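Local atomic coordinates of prefoldin beta subunit 1 (Thermococcus sp., PDB entry 2ZQM), a protein that acts as a molecular chaperone that can stabilise a range of proteins, and seems to assist de novo protein folding in archaea without ATP. Residues V26-K31 with N87-Q92; V55-G60 with V64-D69. All coordinates share one frame; numbering follows the deposited sequence.

Interaction 1: residues V26-K31 with N87-Q92; sequences VQQKQK and NALERQ
Leu89 reaches from helix 68-111 to the backbone of helix 6-47 beside Lys29, where the two helices run antiparallel as a coiled coil, the form taken by the long helices of a prefoldin subunit. The local axes approach to 9.4 Å, with 157° between their directions. At its base, Leu89 CB stands 4.3 Å from Lys29 CB, the level at which the two backbones are nearest. CG lies anti to its own carbonyl carbon (chi1 -73°), which sends both methyl groups across the interface. There the branches part: CD1 settles against the backbone, 3.8 Å from Lys29 CA and close to Gln28 O, while CD2 turns to the Gln28 side chain and lies 3.7 Å from its OE1, with Gln28 CB also in contact. The extended glutamine crosses the leucine at roughly a right angle.

On the other flank, Lys29 brings CD to 3.8 Å from Glu90 CG, again with the chains crossing nearly perpendicularly. With CG anti to the backbone N (chi1 -174°) the lysine runs out past Glu90 CG, and after a bend at chi3 its ammonium forms a salt bridge with Glu93; Glu90 OE2 remains 5.3 Å from Lys29 NZ, joined to it by a water through two weak hydrogen bonds. With an alanine in place of Leu89, the Lys29 backbone and the Gln28 chain would probably lose their apolar partner, opening a gap between the helices. No direct hydrogen bond links the two segments: one leucine, set against backbone atoms and the glutamine side chain, and the crossing methylenes of Lys29 and Glu90 make the contact, and charge is kept to its margin, consistent with a slender two-helix arm that has little buried interior.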
ATOM      1  N   VAL A  26      -6.872 -15.600  -9.279  1.00 17.40           N
ATOM      2  CA  VAL A  26      -7.353 -15.901  -7.936  1.00 17.07           C
ATOM      3  C   VAL A  26      -7.215 -14.674  -7.035  1.00 17.81           C
ATOM      4  O   VAL A  26      -8.099 -14.384  -6.219  1.00 20.50           O
ATOM      5  CB  VAL A  26      -6.596 -17.113  -7.349  1.00 20.59           C
ATOM      6  CG1 VAL A  26      -6.874 -17.246  -5.847  1.00 25.27           C
ATOM      7  CG2 VAL A  26      -7.055 -18.377  -8.063  1.00 19.17           C
ATOM      8  N   GLN A  27      -6.118 -13.939  -7.182  1.00 20.28           N
ATOM      9  CA  GLN A  27      -5.943 -12.732  -6.384  1.00 15.48           C
ATOM     10  C   GLN A  27      -7.010 -11.707  -6.795  1.00 17.34           C
ATOM     11  O   GLN A  27      -7.530 -10.974  -5.954  1.00 18.51           O
ATOM     12  CB  GLN A  27      -4.550 -12.136  -6.592  1.00 21.45           C
ATOM     13  CG  GLN A  27      -3.412 -13.085  -6.244  1.00 31.18           C
ATOM     14  CD  GLN A  27      -2.037 -12.496  -6.528  1.00 31.42           C
ATOM     15  OE1 GLN A  27      -1.842 -11.782  -7.513  1.00 38.49           O
ATOM     16  NE2 GLN A  27      -1.070 -12.813  -5.673  1.00 41.27           N
ATOM     17  N   GLN A  28      -7.335 -11.640  -8.086  1.00 14.65           N
ATOM     18  CA  GLN A  28      -8.348 -10.685  -8.526  1.00 14.86           C
ATOM     19  C   GLN A  28      -9.694 -11.097  -7.975  1.00 15.95           C
ATOM     20  O   GLN A  28     -10.484 -10.256  -7.533  1.00 18.31           O
ATOM     21  CB  GLN A  28      -8.433 -10.611 -10.064  1.00 17.72           C
ATOM     22  CG  GLN A  28      -7.173 -10.088 -10.731  1.00 16.53           C
ATOM     23  CD  GLN A  28      -7.221 -10.165 -12.250  1.00 14.73           C
ATOM     24  OE1 GLN A  28      -7.698 -11.143 -12.821  1.00 15.41           O
ATOM     25  NE2 GLN A  28      -6.702  -9.141 -12.906  1.00 17.93           N
ATOM     26  N   LYS A  29      -9.962 -12.401  -8.004  1.00 15.54           N
ATOM     27  CA  LYS A  29     -11.221 -12.922  -7.501  1.00 18.63           C
ATOM     28  C   LYS A  29     -11.375 -12.629  -6.003  1.00 23.85           C
ATOM     29  O   LYS A  29     -12.444 -12.207  -5.538  1.00 18.42           O
ATOM     30  CB  LYS A  29     -11.301 -14.433  -7.740  1.00 17.27           C
ATOM     31  CG  LYS A  29     -12.654 -15.035  -7.361  1.00 26.32           C
ATOM     32  CD  LYS A  29     -12.666 -16.555  -7.415  1.00 27.38           C
ATOM     33  CE  LYS A  29     -11.759 -17.161  -6.359  1.00 32.32           C
ATOM     34  NZ  LYS A  29     -11.893 -18.640  -6.345  1.00 37.97           N
ATOM     35  N   GLN A  30     -10.304 -12.847  -5.249  1.00 19.69           N
ATOM     36  CA  GLN A  30     -10.340 -12.615  -3.811  1.00 19.50           C
ATOM     37  C   GLN A  30     -10.518 -11.140  -3.450  1.00 17.24           C
ATOM     38  O   GLN A  30     -11.142 -10.818  -2.443  1.00 18.37           O
ATOM     39  CB  GLN A  30      -9.078 -13.182  -3.166  1.00 21.85           C
ATOM     40  CG  GLN A  30      -8.957 -14.676  -3.360  1.00 22.88           C
ATOM     41  CD  GLN A  30      -7.693 -15.257  -2.757  1.00 35.52           C
ATOM     42  OE1 GLN A  30      -6.670 -14.578  -2.639  1.00 34.12           O
ATOM     43  NE2 GLN A  30      -7.754 -16.530  -2.392  1.00 27.91           N
ATOM     44  N   LYS A  31      -9.971 -10.240  -4.252  1.00 13.05           N
ATOM     45  CA  LYS A  31     -10.172  -8.837  -3.960  1.00 16.74           C
ATOM     46  C   LYS A  31     -11.667  -8.536  -4.158  1.00 20.96           C
ATOM     47  O   LYS A  31     -12.303  -7.887  -3.328  1.00 17.41           O
ATOM     48  CB  LYS A  31      -9.326  -7.957  -4.879  1.00 20.47           C
ATOM     49  CG  LYS A  31      -9.480  -6.471  -4.580  1.00 23.99           C
ATOM     50  CD  LYS A  31      -8.542  -5.606  -5.411  1.00 38.45           C
ATOM     51  CE  LYS A  31      -8.727  -4.124  -5.082  1.00 41.42           C
ATOM     52  NZ  LYS A  31      -7.770  -3.245  -5.813  1.00 42.55           N
ATOM     53  N   ASN A  87     -18.497 -13.567 -10.868  1.00 15.29           N
ATOM     54  CA  ASN A  87     -18.802 -14.691 -11.741  1.00 16.28           C
ATOM     55  C   ASN A  87     -17.876 -14.762 -12.946  1.00 16.10           C
ATOM     56  O   ASN A  87     -17.437 -15.841 -13.319  1.00 23.09           O
ATOM     57  CB  ASN A  87     -20.251 -14.621 -12.223  1.00 20.99           C
ATOM     58  CG  ASN A  87     -21.235 -14.915 -11.119  1.00 31.27           C
ATOM     59  OD1 ASN A  87     -20.853 -15.399 -10.052  1.00 24.27           O
ATOM     60  ND2 ASN A  87     -22.510 -14.638 -11.368  1.00 31.51           N
ATOM     61  N   ALA A  88     -17.587 -13.622 -13.562  1.00 14.49           N
ATOM     62  CA  ALA A  88     -16.702 -13.615 -14.723  1.00 15.47           C
ATOM     63  C   ALA A  88     -15.321 -14.147 -14.340  1.00 19.37           C
ATOM     64  O   ALA A  88     -14.731 -14.958 -15.072  1.00 16.54           O
ATOM     65  CB  ALA A  88     -16.591 -12.213 -15.288  1.00 17.18           C
ATOM     66  N   LEU A  89     -14.807 -13.705 -13.192  1.00 16.81           N
ATOM     67  CA  LEU A  89     -13.494 -14.162 -12.728  1.00 14.63           C
ATOM     68  C   LEU A  89     -13.507 -15.657 -12.405  1.00 20.08           C
ATOM     69  O   LEU A  89     -12.522 -16.355 -12.647  1.00 17.39           O
ATOM     70  CB  LEU A  89     -13.048 -13.352 -11.493  1.00 13.08           C
ATOM     71  CG  LEU A  89     -12.611 -11.918 -11.814  1.00 14.50           C
ATOM     72  CD1 LEU A  89     -12.471 -11.086 -10.530  1.00 16.73           C
ATOM     73  CD2 LEU A  89     -11.285 -11.961 -12.567  1.00 15.18           C
ATOM     74  N   GLU A  90     -14.609 -16.143 -11.837  1.00 18.46           N
ATOM     75  CA  GLU A  90     -14.727 -17.563 -11.519  1.00 18.17           C
ATOM     76  C   GLU A  90     -14.771 -18.364 -12.816  1.00 19.34           C
ATOM     77  O   GLU A  90     -14.289 -19.492 -12.858  1.00 19.50           O
ATOM     78  CB  GLU A  90     -15.980 -17.843 -10.677  1.00 18.54           C
ATOM     79  CG  GLU A  90     -15.864 -17.329  -9.244  1.00 20.68           C
ATOM     80  CD  GLU A  90     -17.130 -17.522  -8.421  1.00 33.56           C
ATOM     81  OE1 GLU A  90     -18.233 -17.599  -9.010  1.00 36.08           O
ATOM     82  OE2 GLU A  90     -17.022 -17.567  -7.175  1.00 32.53           O
ATOM     83  N   ARG A  91     -15.346 -17.792 -13.874  1.00 17.20           N
ATOM     84  CA  ARG A  91     -15.369 -18.496 -15.156  1.00 19.08           C
ATOM     85  C   ARG A  91     -13.948 -18.567 -15.706  1.00 20.78           C
ATOM     86  O   ARG A  91     -13.548 -19.593 -16.248  1.00 20.67           O
ATOM     87  CB  ARG A  91     -16.299 -17.814 -16.164  1.00 19.19           C
ATOM     88  CG  ARG A  91     -17.777 -18.103 -15.892  1.00 21.09           C
ATOM     89  CD  ARG A  91     -18.662 -17.692 -17.059  1.00 23.26           C
ATOM     90  NE  ARG A  91     -18.759 -16.246 -17.191  1.00 28.75           N
ATOM     91  CZ  ARG A  91     -19.629 -15.483 -16.539  1.00 24.78           C
ATOM     92  NH1 ARG A  91     -20.503 -16.026 -15.702  1.00 24.65           N
ATOM     93  NH2 ARG A  91     -19.607 -14.170 -16.714  1.00 26.21           N
ATOM     94  N   GLN A  92     -13.180 -17.487 -15.562  1.00 15.99           N
ATOM     95  CA  GLN A  92     -11.788 -17.491 -16.027  1.00 15.65           C
ATOM     96  C   GLN A  92     -10.985 -18.515 -15.214  1.00 21.60           C
ATOM     97  O   GLN A  92     -10.170 -19.259 -15.766  1.00 20.58           O
ATOM     98  CB  GLN A  92     -11.149 -16.119 -15.848  1.00 17.37           C
ATOM     99  CG  GLN A  92     -11.690 -15.048 -16.780  1.00 15.55           C
ATOM    100  CD  GLN A  92     -10.764 -13.858 -16.862  1.00 18.64           C
ATOM    101  OE1 GLN A  92     -10.865 -12.925 -16.071  1.00 14.63           O
ATOM    102  NE2 GLN A  92      -9.837 -13.895 -17.815  1.00 16.66           N
TER
HETATM  103  O   HOH W   1     -15.019 -19.451  -5.252  1.00 54.39           O

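Interaction 2: residues V55-G60 with V64-D69; sequences VYKTVG and VKTTKD
Strands 55-59 and 62-66 form the beta hairpin that joins the two long helices, and backbone hydrogen bonds hold them together. Lys57 and Val64 form a hydrogen-bonded pair: Lys57 N donates to Val64 O at 2.8 Å and Val64 N returns the bond to Lys57 O at 2.9 Å. The next bond runs from Thr66 N to Val55 O at 2.8 Å.

Val55, Lys57, Val64 and Thr66 share one face. Val55 CG1 presses on Thr66 CG2 at 3.5 Å, tighter than usual van der Waals contact, and the Lys57 CG methylene lies 3.7 Å from Val64 CG2. Tyr56 and Lys65 form the non-hydrogen-bonded pair between these bonds; their side chains start out diverging, yet Lys65 CG comes over one face of the Tyr56 ring, 3.9 Å above its plane and offset toward the rim. Bends at chi3 and chi4 fold the lysine back, bringing Lys65 NZ to 2.6 Å from Tyr56 OH.

Thr67 is the N-cap of helix 68-111, its OG1 accepting from Lys70 N. Lys57 reaches Glu74 on that helix and Glu45 of the third subunit in salt bridges. Strand 55-59 pairs with a strand of the second subunit, and Val64 with one of the third, so the hairpin's sheet continues into both neighbours.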
ATOM      1  N   VAL A  55     -29.473   9.285   7.655  1.00 25.20           N
ATOM      2  CA  VAL A  55     -28.326   8.703   6.966  1.00 22.43           C
ATOM      3  C   VAL A  55     -27.608   9.742   6.100  1.00 19.73           C
ATOM      4  O   VAL A  55     -28.250  10.507   5.392  1.00 21.63           O
ATOM      5  CB  VAL A  55     -28.751   7.510   6.045  1.00 19.13           C
ATOM      6  CG1 VAL A  55     -27.521   6.884   5.396  1.00 24.74           C
ATOM      7  CG2 VAL A  55     -29.503   6.460   6.842  1.00 22.17           C
ATOM      8  N   TYR A  56     -26.275   9.763   6.174  1.00 19.77           N
ATOM      9  CA  TYR A  56     -25.451  10.665   5.358  1.00 20.61           C
ATOM     10  C   TYR A  56     -24.542   9.772   4.522  1.00 17.94           C
ATOM     11  O   TYR A  56     -24.242   8.651   4.909  1.00 17.07           O
ATOM     12  CB  TYR A  56     -24.559  11.568   6.230  1.00 20.36           C
ATOM     13  CG  TYR A  56     -25.312  12.594   7.042  1.00 23.30           C
ATOM     14  CD1 TYR A  56     -25.489  13.894   6.573  1.00 19.86           C
ATOM     15  CD2 TYR A  56     -25.892  12.247   8.263  1.00 22.74           C
ATOM     16  CE1 TYR A  56     -26.233  14.828   7.305  1.00 24.10           C
ATOM     17  CE2 TYR A  56     -26.635  13.166   8.995  1.00 29.66           C
ATOM     18  CZ  TYR A  56     -26.804  14.452   8.510  1.00 33.25           C
ATOM     19  OH  TYR A  56     -27.555  15.350   9.239  1.00 40.85           O
ATOM     20  N   LYS A  57     -24.095  10.263   3.378  1.00 15.30           N
ATOM     21  CA  LYS A  57     -23.199   9.471   2.554  1.00 17.00           C
ATOM     22  C   LYS A  57     -21.995  10.326   2.201  1.00 20.43           C
ATOM     23  O   LYS A  57     -22.071  11.551   2.216  1.00 22.47           O
ATOM     24  CB  LYS A  57     -23.894   8.990   1.271  1.00 21.84           C
ATOM     25  CG  LYS A  57     -24.394  10.101   0.361  1.00 22.57           C
ATOM     26  CD  LYS A  57     -24.902   9.545  -0.974  1.00 23.72           C
ATOM     27  CE  LYS A  57     -23.770   8.901  -1.776  1.00 30.45           C
ATOM     28  NZ  LYS A  57     -24.195   8.449  -3.154  1.00 31.13           N
ATOM     29  N   THR A  58     -20.880   9.679   1.888  1.00 21.07           N
ATOM     30  CA  THR A  58     -19.682  10.418   1.532  1.00 23.15           C
ATOM     31  C   THR A  58     -19.565  10.489   0.019  1.00 23.54           C
ATOM     32  O   THR A  58     -19.888   9.531  -0.688  1.00 23.27           O
ATOM     33  CB  THR A  58     -18.410   9.751   2.109  1.00 24.89           C
ATOM     34  OG1 THR A  58     -18.355   8.386   1.685  1.00 31.45           O
ATOM     35  CG2 THR A  58     -18.416   9.796   3.628  1.00 22.67           C
ATOM     36  N   VAL A  59     -19.142  11.649  -0.475  1.00 23.09           N
ATOM     37  CA  VAL A  59     -18.940  11.861  -1.907  1.00 20.15           C
ATOM     38  C   VAL A  59     -17.540  12.447  -1.947  1.00 26.47           C
ATOM     39  O   VAL A  59     -17.351  13.661  -1.815  1.00 22.29           O
ATOM     40  CB  VAL A  59     -19.948  12.868  -2.483  1.00 20.34           C
ATOM     41  CG1 VAL A  59     -19.668  13.078  -3.978  1.00 22.10           C
ATOM     42  CG2 VAL A  59     -21.380  12.357  -2.269  1.00 24.10           C
ATOM     43  N   GLY A  60     -16.554  11.578  -2.094  1.00 27.37           N
ATOM     44  CA  GLY A  60     -15.183  12.046  -2.078  1.00 32.25           C
ATOM     45  C   GLY A  60     -14.901  12.511  -0.659  1.00 32.34           C
ATOM     46  O   GLY A  60     -15.104  11.772   0.302  1.00 34.39           O
ATOM     47  N   VAL A  64     -22.918  14.365   2.423  1.00 19.34           N
ATOM     48  CA  VAL A  64     -24.246  14.921   2.173  1.00 16.23           C
ATOM     49  C   VAL A  64     -25.331  14.021   2.750  1.00 16.87           C
ATOM     50  O   VAL A  64     -25.114  12.833   3.004  1.00 17.04           O
ATOM     51  CB  VAL A  64     -24.502  15.122   0.670  1.00 21.10           C
ATOM     52  CG1 VAL A  64     -23.493  16.116   0.113  1.00 19.97           C
ATOM     53  CG2 VAL A  64     -24.410  13.800  -0.054  1.00 16.52           C
ATOM     54  N   LYS A  65     -26.502  14.590   2.972  1.00 19.11           N
ATOM     55  CA  LYS A  65     -27.567  13.804   3.548  1.00 22.17           C
ATOM     56  C   LYS A  65     -28.183  12.904   2.477  1.00 16.77           C
ATOM     57  O   LYS A  65     -28.243  13.267   1.306  1.00 21.13           O
ATOM     58  CB  LYS A  65     -28.626  14.728   4.154  1.00 26.56           C
ATOM     59  CG  LYS A  65     -29.500  14.054   5.215  1.00 33.47           C
ATOM     60  CD  LYS A  65     -30.645  14.949   5.670  1.00 42.31           C
ATOM     61  CE  LYS A  65     -30.149  16.248   6.281  1.00 49.95           C
ATOM     62  NZ  LYS A  65     -29.430  16.045   7.567  1.00 56.12           N
ATOM     63  N   THR A  66     -28.581  11.702   2.869  1.00 18.25           N
ATOM     64  CA  THR A  66     -29.256  10.797   1.945  1.00 16.78           C
ATOM     65  C   THR A  66     -30.393  10.200   2.758  1.00 20.66           C
ATOM     66  O   THR A  66     -30.820  10.823   3.731  1.00 18.27           O
ATOM     67  CB  THR A  66     -28.310   9.695   1.392  1.00 19.76           C
ATOM     68  OG1 THR A  66     -29.036   8.879   0.463  1.00 20.48           O
ATOM     69  CG2 THR A  66     -27.749   8.821   2.496  1.00 14.17           C
ATOM     70  N   THR A  67     -30.918   9.036   2.369  1.00 17.53           N
ATOM     71  CA  THR A  67     -31.984   8.402   3.141  1.00 18.26           C
ATOM     72  C   THR A  67     -31.702   6.918   3.229  1.00 17.33           C
ATOM     73  O   THR A  67     -30.851   6.399   2.505  1.00 14.91           O
ATOM     74  CB  THR A  67     -33.399   8.552   2.498  1.00 25.38           C
ATOM     75  OG1 THR A  67     -33.447   7.797   1.279  1.00 19.51           O
ATOM     76  CG2 THR A  67     -33.736  10.023   2.225  1.00 23.45           C
ATOM     77  N   LYS A  68     -32.417   6.226   4.112  1.00 13.36           N
ATOM     78  CA  LYS A  68     -32.214   4.799   4.239  1.00 15.01           C
ATOM     79  C   LYS A  68     -32.469   4.091   2.919  1.00 17.29           C
ATOM     80  O   LYS A  68     -31.639   3.296   2.474  1.00 14.03           O
ATOM     81  CB  LYS A  68     -33.123   4.194   5.305  1.00 16.30           C
ATOM     82  CG  LYS A  68     -32.982   2.680   5.394  1.00 20.18           C
ATOM     83  CD  LYS A  68     -33.966   2.052   6.380  1.00 21.54           C
ATOM     84  CE  LYS A  68     -33.849   0.534   6.361  1.00 22.37           C
ATOM     85  NZ  LYS A  68     -34.882  -0.151   7.198  1.00 20.03           N
ATOM     86  N   ASP A  69     -33.605   4.377   2.286  1.00 18.06           N
ATOM     87  CA  ASP A  69     -33.932   3.712   1.018  1.00 20.98           C
ATOM     88  C   ASP A  69     -32.914   3.960  -0.088  1.00 18.80           C
ATOM     89  O   ASP A  69     -32.592   3.057  -0.862  1.00 18.54           O
ATOM     90  CB  ASP A  69     -35.335   4.119   0.540  1.00 20.28           C
ATOM     91  CG  ASP A  69     -36.433   3.328   1.229  1.00 27.76           C
ATOM     92  OD1 ASP A  69     -36.135   2.623   2.220  1.00 24.73           O
ATOM     93  OD2 ASP A  69     -37.593   3.419   0.782  1.00 29.59           O
TER

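Overall arrangement
From the N terminus, helix 6-47 supplies residues 26-31 midway along its length, and the chain then enters the hairpin. Strand 55-59 turns back into strand 62-66, so interaction 2 closes a short loop with just three residues between its segments. Helix 68-111 follows at once and returns beside the first helix, where residues 87-92 close the far longer loop of interaction 1; the small loop therefore lies wholly within the large one, and the two do not cross. The centres of interactions 1 and 2 are about 30 Å apart, and the nearest atoms of interactions 1 and 2 about 17 Å apart. Interaction 1 ties the two helices of the coiled coil near the chain's centre, whereas interaction 2 shapes the hairpin that pairs with neighbouring copies of the subunit in this assembly.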